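Local structure of laccase (Botrytis aclada, 3SQR) at residues A[89-94]-A[165-170]; A[288-293]-A[374-379]. The protein oxidises phenolic substrates at the expense of O2, which its copper centres reduce to water, and is probably involved in lignin degradation and detoxification of lignin-derived products. All blocks are in the same frame, centred on the assembly; numbering follows the deposited sequence.

How the contacts relate
Contact 1 (89-94 with 165-170) comes first along the chain and closes before contact 2 (288-293 with 374-379) opens. Their centres lie about 26 Å apart, on opposite sides of the chain's centre. Contact 1 joins the two sheets of the first cupredoxin-like unit, through strands 86-91 and 163-169. Contact 2 sets a hairpin of the following unit, formed by strands 285-290 and 293-300, against the loop leading from strand 344-348 to strand 387-398. They share no sheet, yet they touch: Thr165 CB packs 4.0 Å from Leu292 CD1. Strand 163-169 thus runs from this meeting of neighbouring units toward the copper-binding histidines of contact 1.

Contact 1 (A[89-94]-A[165-170]); sequences MTFNGT and TWYHSH. With CU (copper (II) ion), chain F; CU (copper (II) ion), chain E; NAG (2-acetamido-2-deoxy-beta-D-glucopyranose), chain G.
Phe91 and Tyr167 meet between the two sheets of a cupredoxin-like sandwich, where strands 89-91 and 165-169 pass with axes 9.0 Å apart. Tyr167 CE2 sits over the centre of one Phe91 face, 3.3 Å from Phe91 CE2. The ring planes are inclined at 53°, and the side chains run past one another from opposing strands. Tyr167 CG lies between its backbone N and carbonyl carbon (chi1 62°), which swings the ring out from strand 165-169 so that CE2 meets Phe91. The Tyr167 hydroxyl is hydrogen-bonded to Pro98 O. Phe91 opens a type I' turn to Thr94 that includes Asn92, N-glycosylated through ND2.

The next residue, His168, points away from Phe91. Its CD2 lies over the rim of one Trp166 face, and its ND1 donates to Ser169 O at 2.8 Å, nearly straight (170°) and in the imidazole plane but well above the Ser169 carbonyl plane. His168 NE2 binds one copper at 2.0 Å, alongside His126 and His527; His170 NE2 binds a second at 2.1 Å, with His468 and His525. The aromatic pair therefore backs a strand whose other side carries a copper ligand, consistent with a type 3 site; with ND1 committed, His168 presents NE2 to the metal.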
ATOM      1  N   MET A  89     -14.472  -7.276   6.901  1.00 23.80           N
ATOM      2  CA  MET A  89     -14.425  -7.799   5.577  1.00 23.22           C
ATOM      3  C   MET A  89     -13.046  -8.351   5.352  1.00 23.35           C
ATOM      4  O   MET A  89     -12.045  -7.610   5.430  1.00 22.82           O
ATOM      5  CB  MET A  89     -14.728  -6.722   4.553  1.00 24.32           C
ATOM      6  CG  MET A  89     -16.016  -6.066   4.840  1.00 25.22           C
ATOM      7  SD  MET A  89     -16.587  -5.012   3.499  1.00 26.37           S
ATOM      8  CE  MET A  89     -18.077  -4.291   4.251  1.00 26.49           C
ATOM      9  N   THR A  90     -13.008  -9.657   5.113  1.00 22.84           N
ATOM     10  CA  THR A  90     -11.777 -10.391   5.167  1.00 23.00           C
ATOM     11  C   THR A  90     -11.560 -11.245   3.933  1.00 22.08           C
ATOM     12  O   THR A  90     -12.481 -11.664   3.272  1.00 22.40           O
ATOM     13  CB  THR A  90     -11.730 -11.313   6.396  1.00 23.15           C
ATOM     14  OG1 THR A  90     -12.652 -12.406   6.277  1.00 23.48           O
ATOM     15  CG2 THR A  90     -12.025 -10.547   7.673  1.00 23.74           C
ATOM     16  N   PHE A  91     -10.304 -11.629   3.732  1.00 20.90           N
ATOM     17  CA  PHE A  91      -9.978 -12.764   2.936  1.00 21.50           C
ATOM     18  C   PHE A  91      -9.939 -13.947   3.893  1.00 22.44           C
ATOM     19  O   PHE A  91      -9.075 -14.052   4.806  1.00 21.19           O
ATOM     20  CB  PHE A  91      -8.602 -12.606   2.331  1.00 21.69           C
ATOM     21  CG  PHE A  91      -8.499 -11.443   1.390  1.00 20.83           C
ATOM     22  CD1 PHE A  91      -9.080 -11.545   0.146  1.00 21.27           C
ATOM     23  CD2 PHE A  91      -7.854 -10.273   1.762  1.00 21.03           C
ATOM     24  CE1 PHE A  91      -8.981 -10.524  -0.773  1.00 22.23           C
ATOM     25  CE2 PHE A  91      -7.745  -9.214   0.838  1.00 20.79           C
ATOM     26  CZ  PHE A  91      -8.317  -9.352  -0.402  1.00 22.29           C
ATOM     27  N   ASN A  92     -10.865 -14.857   3.708  1.00 22.17           N
ATOM     28  CA  ASN A  92     -10.767 -16.157   4.383  1.00 22.95           C
ATOM     29  C   ASN A  92     -10.835 -16.083   5.873  1.00 23.26           C
ATOM     30  O   ASN A  92     -10.242 -16.894   6.583  1.00 24.58           O
ATOM     31  CB  ASN A  92      -9.497 -16.889   3.896  1.00 22.24           C
ATOM     32  CG  ASN A  92      -9.741 -17.508   2.602  1.00 25.23           C
ATOM     33  OD1 ASN A  92      -9.833 -16.807   1.585  1.00 22.45           O
ATOM     34  ND2 ASN A  92      -9.907 -18.818   2.584  1.00 25.14           N
ATOM     35  N   GLY A  93     -11.527 -15.074   6.351  1.00 23.44           N
ATOM     36  CA  GLY A  93     -11.941 -15.014   7.739  1.00 23.09           C
ATOM     37  C   GLY A  93     -10.892 -14.601   8.743  1.00 23.49           C
ATOM     38  O   GLY A  93     -11.081 -14.751   9.925  1.00 24.95           O
ATOM     39  N   THR A  94      -9.766 -14.058   8.284  1.00 21.86           N
ATOM     40  CA  THR A  94      -8.745 -13.587   9.182  1.00 23.68           C
ATOM     41  C   THR A  94      -8.321 -12.173   8.774  1.00 24.02           C
ATOM     42  O   THR A  94      -8.447 -11.813   7.618  1.00 23.05           O
ATOM     43  CB  THR A  94      -7.498 -14.430   9.182  1.00 24.78           C
ATOM     44  OG1 THR A  94      -6.907 -14.490   7.859  1.00 23.41           O
ATOM     45  CG2 THR A  94      -7.779 -15.858   9.754  1.00 23.26           C
ATOM     46  N   THR A 165       5.262  -6.823  -0.005  1.00 20.70           N
ATOM     47  CA  THR A 165       4.104  -6.009  -0.305  1.00 19.93           C
ATOM     48  C   THR A 165       2.881  -6.646   0.307  1.00 19.86           C
ATOM     49  O   THR A 165       2.971  -7.472   1.230  1.00 20.93           O
ATOM     50  CB  THR A 165       3.985  -5.639  -1.807  1.00 20.84           C
ATOM     51  OG1 THR A 165       3.064  -4.556  -1.901  1.00 20.16           O
ATOM     52  CG2 THR A 165       3.558  -6.858  -2.677  1.00 18.38           C
ATOM     53  N   TRP A 166       1.727  -6.212  -0.186  1.00 20.52           N
ATOM     54  CA  TRP A 166       0.475  -6.601   0.396  1.00 19.68           C
ATOM     55  C   TRP A 166      -0.537  -6.581  -0.725  1.00 21.08           C
ATOM     56  O   TRP A 166      -0.298  -5.967  -1.743  1.00 20.71           O
ATOM     57  CB  TRP A 166       0.080  -5.689   1.542  1.00 20.90           C
ATOM     58  CG  TRP A 166      -0.066  -4.201   1.274  1.00 19.54           C
ATOM     59  CD1 TRP A 166       0.852  -3.352   0.667  1.00 21.22           C
ATOM     60  CD2 TRP A 166      -1.144  -3.366   1.693  1.00 22.00           C
ATOM     61  NE1 TRP A 166       0.390  -2.052   0.732  1.00 23.68           N
ATOM     62  CE2 TRP A 166      -0.840  -2.040   1.320  1.00 22.70           C
ATOM     63  CE3 TRP A 166      -2.350  -3.610   2.338  1.00 18.88           C
ATOM     64  CZ2 TRP A 166      -1.742  -0.979   1.527  1.00 22.48           C
ATOM     65  CZ3 TRP A 166      -3.233  -2.580   2.594  1.00 18.66           C
ATOM     66  CH2 TRP A 166      -2.943  -1.260   2.180  1.00 20.77           C
ATOM     67  N   TYR A 167      -1.634  -7.274  -0.508  1.00 20.32           N
ATOM     68  CA  TYR A 167      -2.761  -7.210  -1.465  1.00 20.48           C
ATOM     69  C   TYR A 167      -3.923  -6.693  -0.680  1.00 21.08           C
ATOM     70  O   TYR A 167      -4.052  -6.959   0.530  1.00 20.14           O
ATOM     71  CB  TYR A 167      -3.048  -8.561  -2.106  1.00 20.25           C
ATOM     72  CG  TYR A 167      -3.458  -9.647  -1.161  1.00 20.67           C
ATOM     73  CD1 TYR A 167      -2.551 -10.341  -0.418  1.00 22.35           C
ATOM     74  CD2 TYR A 167      -4.799 -10.022  -1.042  1.00 19.34           C
ATOM     75  CE1 TYR A 167      -2.956 -11.379   0.448  1.00 22.09           C
ATOM     76  CE2 TYR A 167      -5.196 -11.034  -0.195  1.00 21.63           C
ATOM     77  CZ  TYR A 167      -4.264 -11.703   0.569  1.00 23.83           C
ATOM     78  OH  TYR A 167      -4.691 -12.666   1.406  1.00 24.83           O
ATOM     79  N   HIS A 168      -4.849  -5.989  -1.357  1.00 20.13           N
ATOM     80  CA  HIS A 168      -5.941  -5.445  -0.611  1.00 20.10           C
ATOM     81  C   HIS A 168      -7.062  -5.099  -1.526  1.00 20.27           C
ATOM     82  O   HIS A 168      -6.855  -4.870  -2.684  1.00 21.43           O
ATOM     83  CB  HIS A 168      -5.553  -4.216   0.186  1.00 19.57           C
ATOM     84  CG  HIS A 168      -4.966  -3.082  -0.620  1.00 19.47           C
ATOM     85  ND1 HIS A 168      -5.738  -2.120  -1.242  1.00 21.29           N
ATOM     86  CD2 HIS A 168      -3.680  -2.705  -0.800  1.00 22.12           C
ATOM     87  CE1 HIS A 168      -4.934  -1.235  -1.823  1.00 24.74           C
ATOM     88  NE2 HIS A 168      -3.675  -1.552  -1.535  1.00 22.62           N
ATOM     89  N   SER A 169      -8.244  -5.024  -0.980  1.00 20.84           N
ATOM     90  CA  SER A 169      -9.327  -4.502  -1.830  1.00 21.48           C
ATOM     91  C   SER A 169      -9.030  -3.081  -2.244  1.00 20.82           C
ATOM     92  O   SER A 169      -8.529  -2.291  -1.454  1.00 23.13           O
ATOM     93  CB  SER A 169     -10.660  -4.537  -1.111  1.00 22.58           C
ATOM     94  OG  SER A 169     -11.632  -3.862  -1.916  1.00 22.92           O
ATOM     95  N   HIS A 170      -9.340  -2.764  -3.510  1.00 20.78           N
ATOM     96  CA  HIS A 170      -9.239  -1.421  -3.968  1.00 21.67           C
ATOM     97  C   HIS A 170     -10.673  -0.926  -4.288  1.00 21.70           C
ATOM     98  O   HIS A 170     -10.858   0.079  -4.938  1.00 22.44           O
ATOM     99  CB  HIS A 170      -8.348  -1.341  -5.182  1.00 22.57           C
ATOM    100  CG  HIS A 170      -7.516  -0.111  -5.248  1.00 21.75           C
ATOM    101  ND1 HIS A 170      -8.045   1.146  -5.230  1.00 22.32           N
ATOM    102  CD2 HIS A 170      -6.161   0.061  -5.290  1.00 23.16           C
ATOM    103  CE1 HIS A 170      -7.077   2.039  -5.325  1.00 25.13           C
ATOM    104  NE2 HIS A 170      -5.916   1.409  -5.331  1.00 22.98           N
TER
HETATM  105 CU    CU F 546      -2.234  -0.207  -1.871  0.80 27.45          CU
HETATM  106 CU    CU E 545      -3.994   2.141  -5.409  0.80 27.37          CU
HETATM  107  C1  NAG G 547     -10.281 -19.546   1.393  1.00 23.95           C
HETATM  108  C2  NAG G 547      -9.554 -20.828   1.060  1.00 24.73           C
HETATM  109  C3  NAG G 547     -10.169 -21.499  -0.141  1.00 23.59           C
HETATM  110  C4  NAG G 547     -11.623 -21.739   0.137  1.00 23.38           C
HETATM  111  C5  NAG G 547     -12.298 -20.441   0.480  1.00 22.93           C
HETATM  112  C6  NAG G 547     -13.788 -20.613   0.788  1.00 25.75           C
HETATM  113  C7  NAG G 547      -7.198 -20.497   1.639  1.00 24.94           C
HETATM  114  C8  NAG G 547      -5.880 -20.010   1.102  1.00 25.33           C
HETATM  115  N2  NAG G 547      -8.188 -20.451   0.731  1.00 22.80           N
HETATM  116  O3  NAG G 547      -9.546 -22.717  -0.296  1.00 25.67           O
HETATM  117  O4  NAG G 547     -12.192 -22.266  -1.005  1.00 23.20           O
HETATM  118  O5  NAG G 547     -11.677 -19.847   1.625  1.00 24.63           O
HETATM  119  O6  NAG G 547     -13.901 -21.490   1.935  1.00 25.61           O
HETATM  120  O7  NAG G 547      -7.314 -20.877   2.804  1.00 24.26           O
HETATM  121  O   HOH W   1      -3.711   1.103  -3.619  1.00 31.17           O

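Contact 2 (A[288-293]-A[374-379]); sequences IANDLV and ASLVPH. With MAN (alpha-D-mannopyranose), chain L.
A tight two-residue beta hairpin, closed by a type II' turn from Asn290 to Val293, presents Asn290 and Val293 to Leu376 and Pro378. The hairpin belongs to the second cupredoxin-like unit of the laccase, while the partner segment lies in the long loop before strand 387-398. Two backbone hydrogen bonds close the turn, Asn290 N to Val293 O and Val293 N to Asn290 O, each 2.9 Å. Just before it, a classic bulge sets Ile288 and Ala289 together opposite Asp312.

The close packing is confined to two buried pairs. The Asn290 amide end crosses the Leu376 side chain obliquely, lying against its CB and the branched end beyond. With CG anti to the carbonyl carbon (chi1 -60°) and CD1 continuing the extended chain, Leu376 offers its flank to this amide. In the second pair, Val293 CG1 touches Pro378 CB at 3.9 Å; CG1 is anti to the Val293 backbone N (chi1 180°), which carries it toward the proline ring. Strand 498-499 covers both pairs: Arg499 touches Asn290 and Leu376, and Arg498 touches Val293 and Pro378. Arg499 also forms a salt bridge with Asp291 in the turn.

Between the two loop residues that pack, Val377 points away from the hairpin and is partly exposed, although its backbone is hydrogen-bonded to Val296. Further back, the loop opens to solvent at Ala374 and carries an O-linked mannose. Ala374 CB rests 3.7 Å from the sugar's C6, and the glycosidic link itself joins Ser375 OG to mannose C1 at 1.5 Å.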
ATOM      1  N   ILE A 288      16.810  -2.203   4.510  1.00 24.40           N
ATOM      2  CA  ILE A 288      17.325  -2.870   3.319  1.00 22.90           C
ATOM      3  C   ILE A 288      16.454  -2.827   2.084  1.00 22.77           C
ATOM      4  O   ILE A 288      16.888  -3.246   1.034  1.00 23.30           O
ATOM      5  CB  ILE A 288      17.759  -4.305   3.588  1.00 23.23           C
ATOM      6  CG1 ILE A 288      16.645  -5.229   4.086  1.00 20.34           C
ATOM      7  CG2 ILE A 288      18.920  -4.322   4.675  1.00 24.35           C
ATOM      8  CD1 ILE A 288      16.884  -6.651   3.698  1.00 22.66           C
ATOM      9  N   ALA A 289      15.216  -2.339   2.204  1.00 21.93           N
ATOM     10  CA  ALA A 289      14.390  -2.164   1.027  1.00 22.54           C
ATOM     11  C   ALA A 289      13.349  -1.195   1.377  1.00 22.19           C
ATOM     12  O   ALA A 289      12.936  -1.071   2.537  1.00 22.18           O
ATOM     13  CB  ALA A 289      13.736  -3.485   0.578  1.00 22.27           C
ATOM     14  N   ASN A 290      12.914  -0.483   0.346  1.00 21.94           N
ATOM     15  CA  ASN A 290      11.747   0.291   0.452  1.00 21.75           C
ATOM     16  C   ASN A 290      10.750  -0.160  -0.597  1.00 21.98           C
ATOM     17  O   ASN A 290      11.107  -0.416  -1.714  1.00 22.38           O
ATOM     18  CB  ASN A 290      12.032   1.792   0.430  1.00 21.19           C
ATOM     19  CG  ASN A 290      12.693   2.344  -0.847  1.00 22.50           C
ATOM     20  OD1 ASN A 290      12.664   1.772  -1.980  1.00 27.33           O
ATOM     21  ND2 ASN A 290      13.214   3.520  -0.692  1.00 19.98           N
ATOM     22  N   ASP A 291       9.508  -0.311  -0.175  1.00 21.01           N
ATOM     23  CA  ASP A 291       8.538  -0.950  -1.029  1.00 20.35           C
ATOM     24  C   ASP A 291       9.135  -2.191  -1.693  1.00 20.87           C
ATOM     25  O   ASP A 291       9.577  -3.049  -0.965  1.00 20.03           O
ATOM     26  CB  ASP A 291       8.015   0.115  -2.007  1.00 21.02           C
ATOM     27  CG  ASP A 291       7.348   1.289  -1.272  1.00 22.32           C
ATOM     28  OD1 ASP A 291       7.174   1.236  -0.025  1.00 21.47           O
ATOM     29  OD2 ASP A 291       6.976   2.285  -1.964  1.00 22.74           O
ATOM     30  N   LEU A 292       9.106  -2.334  -3.040  1.00 21.33           N
ATOM     31  CA  LEU A 292       9.679  -3.505  -3.718  1.00 22.56           C
ATOM     32  C   LEU A 292      11.013  -3.208  -4.393  1.00 22.90           C
ATOM     33  O   LEU A 292      11.392  -3.868  -5.357  1.00 21.02           O
ATOM     34  CB  LEU A 292       8.690  -4.142  -4.698  1.00 21.25           C
ATOM     35  CG  LEU A 292       7.477  -4.810  -4.036  1.00 19.75           C
ATOM     36  CD1 LEU A 292       6.225  -4.820  -5.035  1.00 21.32           C
ATOM     37  CD2 LEU A 292       7.802  -6.209  -3.644  1.00 20.21           C
ATOM     38  N   VAL A 293      11.756  -2.318  -3.749  1.00 23.14           N
ATOM     39  CA  VAL A 293      13.096  -1.925  -4.258  1.00 21.93           C
ATOM     40  C   VAL A 293      14.126  -2.029  -3.146  1.00 21.52           C
ATOM     41  O   VAL A 293      14.119  -1.259  -2.164  1.00 21.30           O
ATOM     42  CB  VAL A 293      13.030  -0.525  -4.742  1.00 21.56           C
ATOM     43  CG1 VAL A 293      14.401  -0.021  -5.289  1.00 23.67           C
ATOM     44  CG2 VAL A 293      11.920  -0.341  -5.853  1.00 20.02           C
ATOM     45  N   ALA A 374      17.760  11.342   1.076  1.00 27.40           N
ATOM     46  CA  ALA A 374      19.194  10.950   1.039  1.00 28.88           C
ATOM     47  C   ALA A 374      19.527   9.574   1.570  1.00 28.58           C
ATOM     48  O   ALA A 374      20.569   9.018   1.241  1.00 30.38           O
ATOM     49  CB  ALA A 374      20.062  12.014   1.734  1.00 28.95           C
ATOM     50  N   SER A 375      18.608   9.015   2.371  1.00 28.12           N
ATOM     51  CA  SER A 375      18.777   7.704   2.910  1.00 27.12           C
ATOM     52  C   SER A 375      18.298   6.579   2.007  1.00 25.75           C
ATOM     53  O   SER A 375      18.587   5.443   2.254  1.00 24.93           O
ATOM     54  CB  SER A 375      18.010   7.565   4.214  1.00 27.02           C
ATOM     55  OG  SER A 375      18.294   8.531   5.227  1.00 28.41           O
ATOM     56  N   LEU A 376      17.554   6.902   0.973  1.00 25.54           N
ATOM     57  CA  LEU A 376      16.867   5.871   0.214  1.00 24.68           C
ATOM     58  C   LEU A 376      17.507   5.693  -1.171  1.00 25.03           C
ATOM     59  O   LEU A 376      17.004   6.243  -2.187  1.00 27.23           O
ATOM     60  CB  LEU A 376      15.410   6.267   0.110  1.00 22.43           C
ATOM     61  CG  LEU A 376      14.609   6.450   1.409  1.00 22.03           C
ATOM     62  CD1 LEU A 376      13.110   6.791   1.023  1.00 23.46           C
ATOM     63  CD2 LEU A 376      14.718   5.216   2.318  1.00 24.91           C
ATOM     64  N   VAL A 377      18.580   4.913  -1.211  1.00 24.94           N
ATOM     65  CA  VAL A 377      19.394   4.757  -2.421  1.00 25.49           C
ATOM     66  C   VAL A 377      19.249   3.371  -2.951  1.00 24.36           C
ATOM     67  O   VAL A 377      19.707   2.460  -2.350  1.00 25.52           O
ATOM     68  CB  VAL A 377      20.893   5.052  -2.109  1.00 24.86           C
ATOM     69  CG1 VAL A 377      21.752   4.954  -3.407  1.00 29.89           C
ATOM     70  CG2 VAL A 377      20.978   6.411  -1.462  1.00 29.28           C
ATOM     71  N   PRO A 378      18.533   3.194  -4.081  1.00 25.73           N
ATOM     72  CA  PRO A 378      18.354   1.880  -4.651  1.00 25.30           C
ATOM     73  C   PRO A 378      19.699   1.230  -4.888  1.00 26.95           C
ATOM     74  O   PRO A 378      20.661   1.891  -5.335  1.00 25.69           O
ATOM     75  CB  PRO A 378      17.595   2.158  -5.958  1.00 25.40           C
ATOM     76  CG  PRO A 378      16.860   3.445  -5.648  1.00 26.96           C
ATOM     77  CD  PRO A 378      17.885   4.233  -4.877  1.00 25.96           C
ATOM     78  N   HIS A 379      19.763  -0.043  -4.570  1.00 26.71           N
ATOM     79  CA  HIS A 379      20.967  -0.801  -4.780  1.00 27.28           C
ATOM     80  C   HIS A 379      21.230  -0.930  -6.272  1.00 28.86           C
ATOM     81  O   HIS A 379      22.386  -0.757  -6.734  1.00 27.34           O
ATOM     82  CB  HIS A 379      20.869  -2.194  -4.171  1.00 27.38           C
ATOM     83  CG  HIS A 379      22.020  -3.047  -4.558  1.00 28.25           C
ATOM     84  ND1 HIS A 379      23.154  -3.134  -3.775  1.00 32.22           N
ATOM     85  CD2 HIS A 379      22.284  -3.741  -5.692  1.00 30.98           C
ATOM     86  CE1 HIS A 379      24.056  -3.885  -4.398  1.00 31.10           C
ATOM     87  NE2 HIS A 379      23.559  -4.266  -5.559  1.00 28.03           N
TER
HETATM   88  C1  MAN L 561      19.550   8.131   5.856  1.00 29.50           C
HETATM   89  C2  MAN L 561      19.446   8.683   7.272  1.00 32.35           C
HETATM   90  C3  MAN L 561      19.504  10.204   7.287  1.00 33.78           C
HETATM   91  C4  MAN L 561      20.758  10.674   6.545  1.00 34.05           C
HETATM   92  C5  MAN L 561      20.756  10.077   5.132  1.00 30.73           C
HETATM   93  C6  MAN L 561      22.040  10.459   4.382  1.00 32.52           C
HETATM   94  O2  MAN L 561      20.485   8.092   8.044  1.00 33.70           O
HETATM   95  O3  MAN L 561      19.401  10.666   8.636  1.00 34.49           O
HETATM   96  O4  MAN L 561      20.722  12.066   6.435  1.00 31.65           O
HETATM   97  O5  MAN L 561      20.689   8.655   5.185  1.00 29.87           O
HETATM   98  O6  MAN L 561      23.139   9.893   5.107  1.00 34.10           O